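Local coordinates for heavy metal cation tricomponent efflux pump ZneA(CzcA-like) (Cupriavidus metallidurans, PDB 4K0J), which exports zinc ions in exchange for protons, working as the inner-membrane RND transporter of a tripartite heavy-metal efflux system, at residues C[559-564]-C[607-612]; C[29-34]-C[372-377]; C[180-185]-C[753-758]. All blocks are in the same frame, centred on the assembly; numbering follows the deposited sequence.

Contact 1 (C[559-564]-C[607-612])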
loop_
_atom_site.group_PDB
_atom_site.type_symbol
_atom_site.label_atom_id
_atom_site.label_comp_id
_atom_site.label_asym_id
_atom_site.label_seq_id
_atom_site.Cartn_x
_atom_site.Cartn_y
_atom_site.Cartn_z
ATOM N N VAL C 559 -14.003 37.136 -8.215
ATOM C CA VAL C 559 -14.578 38.256 -8.942
ATOM C C VAL C 559 -15.235 37.814 -10.242
ATOM O O VAL C 559 -14.580 37.243 -11.117
ATOM C CB VAL C 559 -13.515 39.334 -9.222
ATOM C CG1 VAL C 559 -14.071 40.402 -10.137
ATOM C CG2 VAL C 559 -13.034 39.946 -7.914
ATOM N N THR C 560 -16.534 38.083 -10.356
ATOM C CA THR C 560 -17.319 37.663 -11.517
ATOM C C THR C 560 -17.575 38.814 -12.488
ATOM O O THR C 560 -17.885 39.929 -12.080
ATOM C CB THR C 560 -18.664 37.041 -11.101
ATOM O OG1 THR C 560 -18.441 36.051 -10.091
ATOM C CG2 THR C 560 -19.337 36.394 -12.289
ATOM N N LEU C 561 -17.444 38.529 -13.775
ATOM C CA LEU C 561 -17.520 39.545 -14.809
ATOM C C LEU C 561 -18.607 39.207 -15.835
ATOM O O LEU C 561 -19.093 38.075 -15.873
ATOM C CB LEU C 561 -16.154 39.679 -15.483
ATOM C CG LEU C 561 -15.277 40.863 -15.075
ATOM C CD1 LEU C 561 -15.338 41.120 -13.589
ATOM C CD2 LEU C 561 -13.853 40.625 -15.513
ATOM N N PRO C 562 -19.013 40.197 -16.654
ATOM C CA PRO C 562 -20.042 39.971 -17.676
ATOM C C PRO C 562 -19.708 38.822 -18.630
ATOM O O PRO C 562 -18.537 38.578 -18.902
ATOM C CB PRO C 562 -20.102 41.314 -18.419
ATOM C CG PRO C 562 -18.953 42.126 -17.902
ATOM C CD PRO C 562 -18.674 41.624 -16.542
ATOM N N PRO C 563 -20.738 38.117 -19.126
ATOM C CA PRO C 563 -20.610 36.922 -19.968
ATOM C C PRO C 563 -20.054 37.197 -21.371
ATOM O O PRO C 563 -20.369 38.216 -21.982
ATOM C CB PRO C 563 -22.055 36.428 -20.069
ATOM C CG PRO C 563 -22.873 37.664 -19.933
ATOM C CD PRO C 563 -22.152 38.476 -18.907
ATOM N N GLY C 564 -19.225 36.284 -21.868
ATOM C CA GLY C 564 -18.733 36.344 -23.237
ATOM C C GLY C 564 -17.615 37.336 -23.489
ATOM O O GLY C 564 -17.050 37.370 -24.580
ATOM N N SER C 607 -14.145 35.964 -18.139
ATOM C CA SER C 607 -15.192 36.560 -17.324
ATOM C C SER C 607 -15.025 36.153 -15.869
ATOM O O SER C 607 -15.696 36.682 -14.988
ATOM C CB SER C 607 -16.577 36.163 -17.840
ATOM O OG SER C 607 -16.680 34.758 -18.000
ATOM N N HIS C 608 -14.123 35.211 -15.621
ATOM C CA HIS C 608 -13.827 34.791 -14.260
ATOM C C HIS C 608 -12.489 35.328 -13.791
ATOM O O HIS C 608 -11.497 35.248 -14.501
ATOM C CB HIS C 608 -13.828 33.271 -14.140
ATOM C CG HIS C 608 -13.487 32.786 -12.768
ATOM N ND1 HIS C 608 -12.190 32.580 -12.353
ATOM C CD2 HIS C 608 -14.274 32.483 -11.709
ATOM C CE1 HIS C 608 -12.193 32.161 -11.100
ATOM N NE2 HIS C 608 -13.444 32.091 -10.686
ATOM N N ILE C 609 -12.466 35.882 -12.588
ATOM C CA ILE C 609 -11.216 36.304 -11.994
ATOM C C ILE C 609 -11.141 35.758 -10.588
ATOM O O ILE C 609 -12.150 35.648 -9.891
ATOM C CB ILE C 609 -11.076 37.845 -11.901
ATOM C CG1 ILE C 609 -11.627 38.542 -13.143
ATOM C CG2 ILE C 609 -9.623 38.241 -11.693
ATOM C CD1 ILE C 609 -11.410 40.036 -13.116
ATOM N N GLU C 610 -9.931 35.399 -10.188
ATOM C CA GLU C 610 -9.620 35.175 -8.797
ATOM C C GLU C 610 -8.585 36.212 -8.438
ATOM O O GLU C 610 -7.580 36.357 -9.130
ATOM C CB GLU C 610 -9.063 33.776 -8.588
ATOM C CG GLU C 610 -10.117 32.691 -8.548
ATOM C CD GLU C 610 -9.516 31.323 -8.340
ATOM O OE1 GLU C 610 -10.123 30.511 -7.611
ATOM O OE2 GLU C 610 -8.430 31.065 -8.905
ATOM N N THR C 611 -8.844 36.947 -7.364
ATOM C CA THR C 611 -7.956 38.028 -6.958
ATOM C C THR C 611 -7.317 37.747 -5.601
ATOM O O THR C 611 -7.978 37.262 -4.688
ATOM C CB THR C 611 -8.720 39.368 -6.906
ATOM O OG1 THR C 611 -9.444 39.552 -8.130
ATOM C CG2 THR C 611 -7.765 40.540 -6.693
ATOM N N ALA C 612 -6.029 38.038 -5.471
ATOM C CA ALA C 612 -5.369 37.945 -4.176
ATOM C C ALA C 612 -5.085 39.341 -3.623
ATOM O O ALA C 612 -4.449 40.168 -4.280
ATOM C CB ALA C 612 -4.091 37.133 -4.282
#

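Contact 2 (C[29-34]-C[372-377])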
loop_
_atom_site.group_PDB
_atom_site.type_symbol
_atom_site.label_atom_id
_atom_site.label_comp_id
_atom_site.label_asym_id
_atom_site.label_seq_id
_atom_site.Cartn_x
_atom_site.Cartn_y
_atom_site.Cartn_z
ATOM N N TYR C 29 14.029 17.576 23.911
ATOM C CA TYR C 29 14.419 16.916 22.673
ATOM C C TYR C 29 13.193 16.534 21.851
ATOM O O TYR C 29 13.199 16.652 20.624
ATOM C CB TYR C 29 15.265 15.677 22.968
ATOM C CG TYR C 29 15.712 14.927 21.731
ATOM C CD1 TYR C 29 16.826 15.337 21.013
ATOM C CD2 TYR C 29 15.020 13.807 21.286
ATOM C CE1 TYR C 29 17.239 14.654 19.886
ATOM C CE2 TYR C 29 15.426 13.118 20.158
ATOM C CZ TYR C 29 16.536 13.546 19.463
ATOM O OH TYR C 29 16.943 12.861 18.342
ATOM N N ALA C 30 12.146 16.075 22.531
ATOM C CA ALA C 30 10.905 15.696 21.862
ATOM C C ALA C 30 10.265 16.898 21.184
ATOM O O ALA C 30 9.758 16.789 20.067
ATOM C CB ALA C 30 9.929 15.060 22.839
ATOM N N TRP C 31 10.285 18.044 21.856
ATOM C CA TRP C 31 9.734 19.246 21.251
ATOM C C TRP C 31 10.599 19.695 20.078
ATOM O O TRP C 31 10.087 20.199 19.077
ATOM C CB TRP C 31 9.571 20.378 22.265
ATOM C CG TRP C 31 8.723 21.481 21.719
ATOM C CD1 TRP C 31 7.359 21.537 21.709
ATOM C CD2 TRP C 31 9.179 22.674 21.068
ATOM N NE1 TRP C 31 6.937 22.696 21.103
ATOM C CE2 TRP C 31 8.035 23.411 20.701
ATOM C CE3 TRP C 31 10.441 23.191 20.766
ATOM C CZ2 TRP C 31 8.118 24.640 20.049
ATOM C CZ3 TRP C 31 10.521 24.411 20.118
ATOM C CH2 TRP C 31 9.366 25.121 19.766
ATOM N N LYS C 32 11.910 19.494 20.194
ATOM C CA LYS C 32 12.823 19.833 19.101
ATOM C C LYS C 32 12.669 18.906 17.891
ATOM O O LYS C 32 13.277 19.131 16.843
ATOM C CB LYS C 32 14.279 19.855 19.584
ATOM C CG LYS C 32 14.752 21.219 20.076
ATOM C CD LYS C 32 14.608 22.271 18.983
ATOM C CE LYS C 32 15.020 23.655 19.464
ATOM N NZ LYS C 32 14.841 24.686 18.399
ATOM N N GLN C 33 11.858 17.863 18.042
ATOM C CA GLN C 33 11.556 16.957 16.940
ATOM C C GLN C 33 10.047 16.823 16.749
ATOM O O GLN C 33 9.513 15.716 16.685
ATOM C CB GLN C 33 12.187 15.581 17.179
ATOM C CG GLN C 33 13.191 15.154 16.107
ATOM C CD GLN C 33 14.509 15.902 16.203
ATOM O OE1 GLN C 33 15.144 15.927 17.255
ATOM N NE2 GLN C 33 14.923 16.518 15.103
ATOM N N LEU C 34 9.364 17.958 16.664
ATOM C CA LEU C 34 7.916 17.971 16.509
ATOM C C LEU C 34 7.504 18.919 15.375
ATOM O O LEU C 34 8.023 20.034 15.275
ATOM C CB LEU C 34 7.250 18.373 17.828
ATOM C CG LEU C 34 6.176 17.425 18.371
ATOM C CD1 LEU C 34 6.687 15.993 18.403
ATOM C CD2 LEU C 34 5.719 17.858 19.755
ATOM N N MET C 372 6.642 16.601 29.488
ATOM C CA MET C 372 6.196 15.240 29.725
ATOM C C MET C 372 5.025 14.893 28.816
ATOM O O MET C 372 4.575 13.748 28.774
ATOM C CB MET C 372 5.800 15.083 31.191
ATOM C CG MET C 372 5.852 13.667 31.721
ATOM S SD MET C 372 6.213 13.683 33.485
ATOM C CE MET C 372 5.216 15.069 34.019
ATOM N N ALA C 373 4.535 15.890 28.086
ATOM C CA ALA C 373 3.447 15.680 27.138
ATOM C C ALA C 373 3.978 15.663 25.709
ATOM O O ALA C 373 3.407 15.013 24.834
ATOM C CB ALA C 373 2.384 16.751 27.299
ATOM N N PHE C 374 5.074 16.383 25.482
ATOM C CA PHE C 374 5.716 16.420 24.173
ATOM C C PHE C 374 6.182 15.031 23.763
ATOM O O PHE C 374 5.968 14.603 22.628
ATOM C CB PHE C 374 6.912 17.373 24.193
ATOM C CG PHE C 374 6.535 18.813 24.364
ATOM C CD1 PHE C 374 7.427 19.715 24.918
ATOM C CD2 PHE C 374 5.288 19.268 23.972
ATOM C CE1 PHE C 374 7.078 21.043 25.074
ATOM C CE2 PHE C 374 4.936 20.591 24.126
ATOM C CZ PHE C 374 5.830 21.479 24.676
ATOM N N ILE C 375 6.820 14.339 24.702
ATOM C CA ILE C 375 7.321 12.987 24.479
ATOM C C ILE C 375 6.220 12.039 24.000
ATOM O O ILE C 375 6.410 11.282 23.044
ATOM C CB ILE C 375 8.006 12.426 25.754
ATOM C CG1 ILE C 375 8.201 10.913 25.646
ATOM C CG2 ILE C 375 7.202 12.774 26.999
ATOM C CD1 ILE C 375 8.927 10.307 26.824
ATOM N N LEU C 376 5.064 12.101 24.653
ATOM C CA LEU C 376 3.938 11.252 24.288
ATOM C C LEU C 376 3.354 11.649 22.936
ATOM O O LEU C 376 2.763 10.824 22.238
ATOM C CB LEU C 376 2.865 11.292 25.375
ATOM C CG LEU C 376 3.366 10.852 26.749
ATOM C CD1 LEU C 376 2.209 10.715 27.722
ATOM C CD2 LEU C 376 4.142 9.550 26.645
ATOM N N MET C 377 3.521 12.915 22.570
ATOM C CA MET C 377 3.095 13.380 21.260
ATOM C C MET C 377 4.190 13.106 20.250
ATOM O O MET C 377 3.938 13.032 19.051
ATOM C CB MET C 377 2.765 14.869 21.290
ATOM C CG MET C 377 1.565 15.214 22.152
ATOM S SD MET C 377 1.076 16.933 21.964
ATOM C CE MET C 377 2.662 17.741 22.156
#

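Contact 3 (C[180-185]-C[753-758])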
loop_
_atom_site.group_PDB
_atom_site.type_symbol
_atom_site.label_atom_id
_atom_site.label_comp_id
_atom_site.label_asym_id
_atom_site.label_seq_id
_atom_site.Cartn_x
_atom_site.Cartn_y
_atom_site.Cartn_z
ATOM N N THR C 180 3.942 31.569 -23.634
ATOM C CA THR C 180 4.624 30.417 -24.207
ATOM C C THR C 180 4.952 30.740 -25.662
ATOM O O THR C 180 4.161 31.374 -26.357
ATOM C CB THR C 180 3.774 29.143 -24.120
ATOM O OG1 THR C 180 2.576 29.323 -24.873
ATOM C CG2 THR C 180 3.395 28.850 -22.683
ATOM N N THR C 181 6.128 30.323 -26.112
ATOM C CA THR C 181 6.623 30.706 -27.429
ATOM C C THR C 181 6.525 29.551 -28.414
ATOM O O THR C 181 6.973 28.439 -28.130
ATOM C CB THR C 181 8.095 31.186 -27.355
ATOM O OG1 THR C 181 8.195 32.317 -26.480
ATOM C CG2 THR C 181 8.616 31.570 -28.734
ATOM N N GLN C 182 5.941 29.811 -29.578
ATOM C CA GLN C 182 5.836 28.780 -30.603
ATOM C C GLN C 182 6.288 29.284 -31.963
ATOM O O GLN C 182 6.407 30.490 -32.179
ATOM C CB GLN C 182 4.415 28.211 -30.673
ATOM C CG GLN C 182 3.319 29.234 -30.859
ATOM C CD GLN C 182 1.945 28.630 -30.670
ATOM O OE1 GLN C 182 0.940 29.169 -31.145
ATOM N NE2 GLN C 182 1.892 27.498 -29.971
ATOM N N PHE C 183 6.562 28.342 -32.860
ATOM C CA PHE C 183 6.964 28.638 -34.229
ATOM C C PHE C 183 5.711 28.515 -35.078
ATOM O O PHE C 183 5.019 27.500 -35.013
ATOM C CB PHE C 183 7.997 27.616 -34.724
ATOM C CG PHE C 183 9.352 27.729 -34.073
ATOM C CD1 PHE C 183 10.482 27.957 -34.843
ATOM C CD2 PHE C 183 9.503 27.587 -32.704
ATOM C CE1 PHE C 183 11.735 28.052 -34.262
ATOM C CE2 PHE C 183 10.753 27.685 -32.114
ATOM C CZ PHE C 183 11.870 27.915 -32.895
ATOM N N MET C 184 5.402 29.535 -35.870
ATOM C CA MET C 184 4.191 29.464 -36.679
ATOM C C MET C 184 4.260 30.174 -38.024
ATOM O O MET C 184 4.728 31.310 -38.129
ATOM C CB MET C 184 2.973 29.941 -35.883
ATOM C CG MET C 184 3.038 31.383 -35.421
ATOM S SD MET C 184 1.611 31.811 -34.407
ATOM C CE MET C 184 1.786 33.589 -34.301
ATOM N N LEU C 185 3.792 29.474 -39.052
ATOM C CA LEU C 185 3.604 30.058 -40.369
ATOM C C LEU C 185 2.194 30.610 -40.432
ATOM O O LEU C 185 1.250 29.967 -39.976
ATOM C CB LEU C 185 3.805 29.004 -41.460
ATOM C CG LEU C 185 3.681 29.407 -42.938
ATOM C CD1 LEU C 185 2.246 29.323 -43.445
ATOM C CD2 LEU C 185 4.253 30.796 -43.190
ATOM N N ASN C 753 6.300 24.253 -29.763
ATOM C CA ASN C 753 5.404 23.702 -30.766
ATOM C C ASN C 753 5.524 24.479 -32.062
ATOM O O ASN C 753 5.559 25.706 -32.050
ATOM C CB ASN C 753 3.949 23.744 -30.291
ATOM C CG ASN C 753 3.721 22.964 -29.011
ATOM O OD1 ASN C 753 2.862 23.317 -28.197
ATOM N ND2 ASN C 753 4.495 21.903 -28.820
ATOM N N VAL C 754 5.600 23.763 -33.177
ATOM C CA VAL C 754 5.482 24.388 -34.486
ATOM C C VAL C 754 4.042 24.269 -34.950
ATOM O O VAL C 754 3.500 23.161 -35.072
ATOM C CB VAL C 754 6.399 23.742 -35.529
ATOM C CG1 VAL C 754 6.470 24.610 -36.782
ATOM C CG2 VAL C 754 7.775 23.500 -34.947
ATOM N N VAL C 755 3.437 25.424 -35.205
ATOM C CA VAL C 755 2.022 25.521 -35.540
ATOM C C VAL C 755 1.813 26.079 -36.950
ATOM O O VAL C 755 2.564 26.947 -37.402
ATOM C CB VAL C 755 1.290 26.439 -34.534
ATOM C CG1 VAL C 755 -0.210 26.394 -34.758
ATOM C CG2 VAL C 755 1.623 26.036 -33.112
ATOM N N ALA C 756 0.801 25.565 -37.646
ATOM C CA ALA C 756 0.356 26.150 -38.909
ATOM C C ALA C 756 -1.054 26.686 -38.739
ATOM O O ALA C 756 -1.941 25.975 -38.269
ATOM C CB ALA C 756 0.387 25.124 -40.018
ATOM N N ARG C 757 -1.257 27.945 -39.110
ATOM C CA ARG C 757 -2.582 28.540 -39.059
ATOM C C ARG C 757 -2.691 29.742 -39.994
ATOM O O ARG C 757 -1.697 30.417 -40.271
ATOM C CB ARG C 757 -2.935 28.951 -37.629
ATOM C CG ARG C 757 -2.116 30.111 -37.088
ATOM C CD ARG C 757 -2.710 30.638 -35.789
ATOM N NE ARG C 757 -1.941 31.750 -35.238
ATOM C CZ ARG C 757 -2.262 32.402 -34.123
ATOM N NH1 ARG C 757 -1.504 33.404 -33.696
ATOM N NH2 ARG C 757 -3.341 32.054 -33.437
ATOM N N PHE C 758 -3.906 29.998 -40.475
ATOM C CA PHE C 758 -4.186 31.145 -41.330
ATOM C C PHE C 758 -3.897 32.438 -40.592
ATOM O O PHE C 758 -3.965 32.489 -39.363
ATOM C CB PHE C 758 -5.649 31.131 -41.772
ATOM C CG PHE C 758 -6.049 29.883 -42.502
ATOM C CD1 PHE C 758 -5.172 29.258 -43.370
ATOM C CD2 PHE C 758 -7.304 29.329 -42.312
ATOM C CE1 PHE C 758 -5.538 28.100 -44.046
ATOM C CE2 PHE C 758 -7.676 28.174 -42.986
ATOM C CZ PHE C 758 -6.790 27.558 -43.855
#

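Contact 1 (C[559-564]-C[607-612])
Val559 faces Ile609 and Thr560 faces His608 in an antiparallel pairing of two inner strands, a good example of how a ferredoxin-like βαββαβ unit of an RND porter domain is knitted together. Val559 and Ile609 form a hydrogen-bonded pair: Ile609 N donates to Val559 O at 2.9 Å, while the return bond from Val559 N to Ile609 O is weak. Thr560 and His608 make the non-hydrogen-bonded pair. Beyond the regular strand, Leu561 N still reaches Ser607 O at 2.8 Å, so the pairing runs on into the loop.

On the face shared by Val559 and Ile609, the two side chains lie side by side and point the same way, with 3.9 Å between Val559 CB and Ile609 CB. Ile609 CD1, set by an extended chi2 of -176°, meets Leu561 CD2 at 3.5 Å. Val559 CG1 touches the same methyl, so Ile609 CD1 lies against both Val559 and Leu561. The other valine branch, Val559 CG2, sits 3.6 Å from Thr611 OG1. Helix 567-581 covers this apolar layer through Ala574 and Leu577.

His608 belongs to the other face, where its ring stacks on Phe604. There the side-chain amide of Gln558 joins two residues of the partner strand that lie on the same face: its OE1 is hydrogen-bonded to His608 NE2 and its NE2 to Glu610 OE1.

Contact 2 (C[29-34]-C[372-377])
Trp31 meets Phe374 where the first predicted transmembrane helix comes against helix 365-379. The indole carbon Trp31 CD1 stands 3.3 Å above the phenyl plane of Phe374, over the centre of that ring. The five-membered ring and the phenyl ring are inclined at 45°, an oblique pairing with 4.4 Å between centroids. Two different rotamers bring it about: Trp31 CG is anti to its backbone N (chi1 -167°), whereas Phe374 CG is anti to its carbonyl carbon (chi1 -67°), and the two side chains end up alongside each other, pointing the same way.

Ala30 marks the place where the backbones come close. Its CB rests 3.7 Å from Ile375 N and also touches Phe374 CB. Further along the chain, Leu34 CD2 meets Met377 CE at 3.9 Å, the two side chains crossing at about a right angle. The same CE lies at the edge of the Phe374 ring, in its plane, and Met377 is backed by Ala467 and Phe470 of helix 463-479.

No hydrogen bond links the two segments, so they meet here by van der Waals contact among apolar and aromatic groups, in keeping with the predicted membrane setting.

Contact 3 (C[180-185]-C[753-758])
Phe183, Met184 and Leu185 pair in parallel with Val754, Val755 and Ala756, joining strands from the two halves of the chain at the centre of a four-stranded mixed sheet. Judged by RND relatives, this sheet probably belongs to the docking region. Strand 259-263 flanks the pair on one side and strand 741-747 on the other.

As is usual for parallel strands, a bonding residue links to two residues opposite. Phe183 O accepts a nearly straight bond from Val755 N (N-H...O 172°), and Phe183 N gives to Asn753 O at 2.9 Å. Val755 O in turn takes Leu185 N at 3.3 Å; the last bond, from Arg757 N to Leu185 O, is weak. Val754 CG1 lies 4.0 Å from Phe183 CB on their common face.

On the face of Met184 and Val755, Val755 CG2 lies 3.5 Å from Gln182 NE2. With Met184 CG between the backbone N and the carbonyl carbon (chi1 62°), the extended chain beyond brings Met184 SD 3.6 Å from Arg757 NE, and CE to the guanidinium edge, near its plane.

The like-charged Arg763 also lies close to Arg757. Met184 touches the guanidinium by van der Waals and induction contact alone, and the backbone bonds carry the polar link between the strands.

In the fold
The three contacts sample different levels of one long transporter. Contact 2 lies in the predicted transmembrane region, where the end of one helix meets another, whereas contacts 1 and 3 join strands in the extramembrane part, on separate sheets. The centres of contacts 1 and 3 are about 29 Å apart and their nearest atoms about 17 Å, with contact 1 enclosed in sequence between the segments of contact 3. Contact 2 is far from both, its centre about 47 Å from that of contact 1 and about 58 Å from that of contact 3. Along the chain the segments of contacts 2 and 3 alternate; contact 1 follows contact 2. None of the three touches another directly.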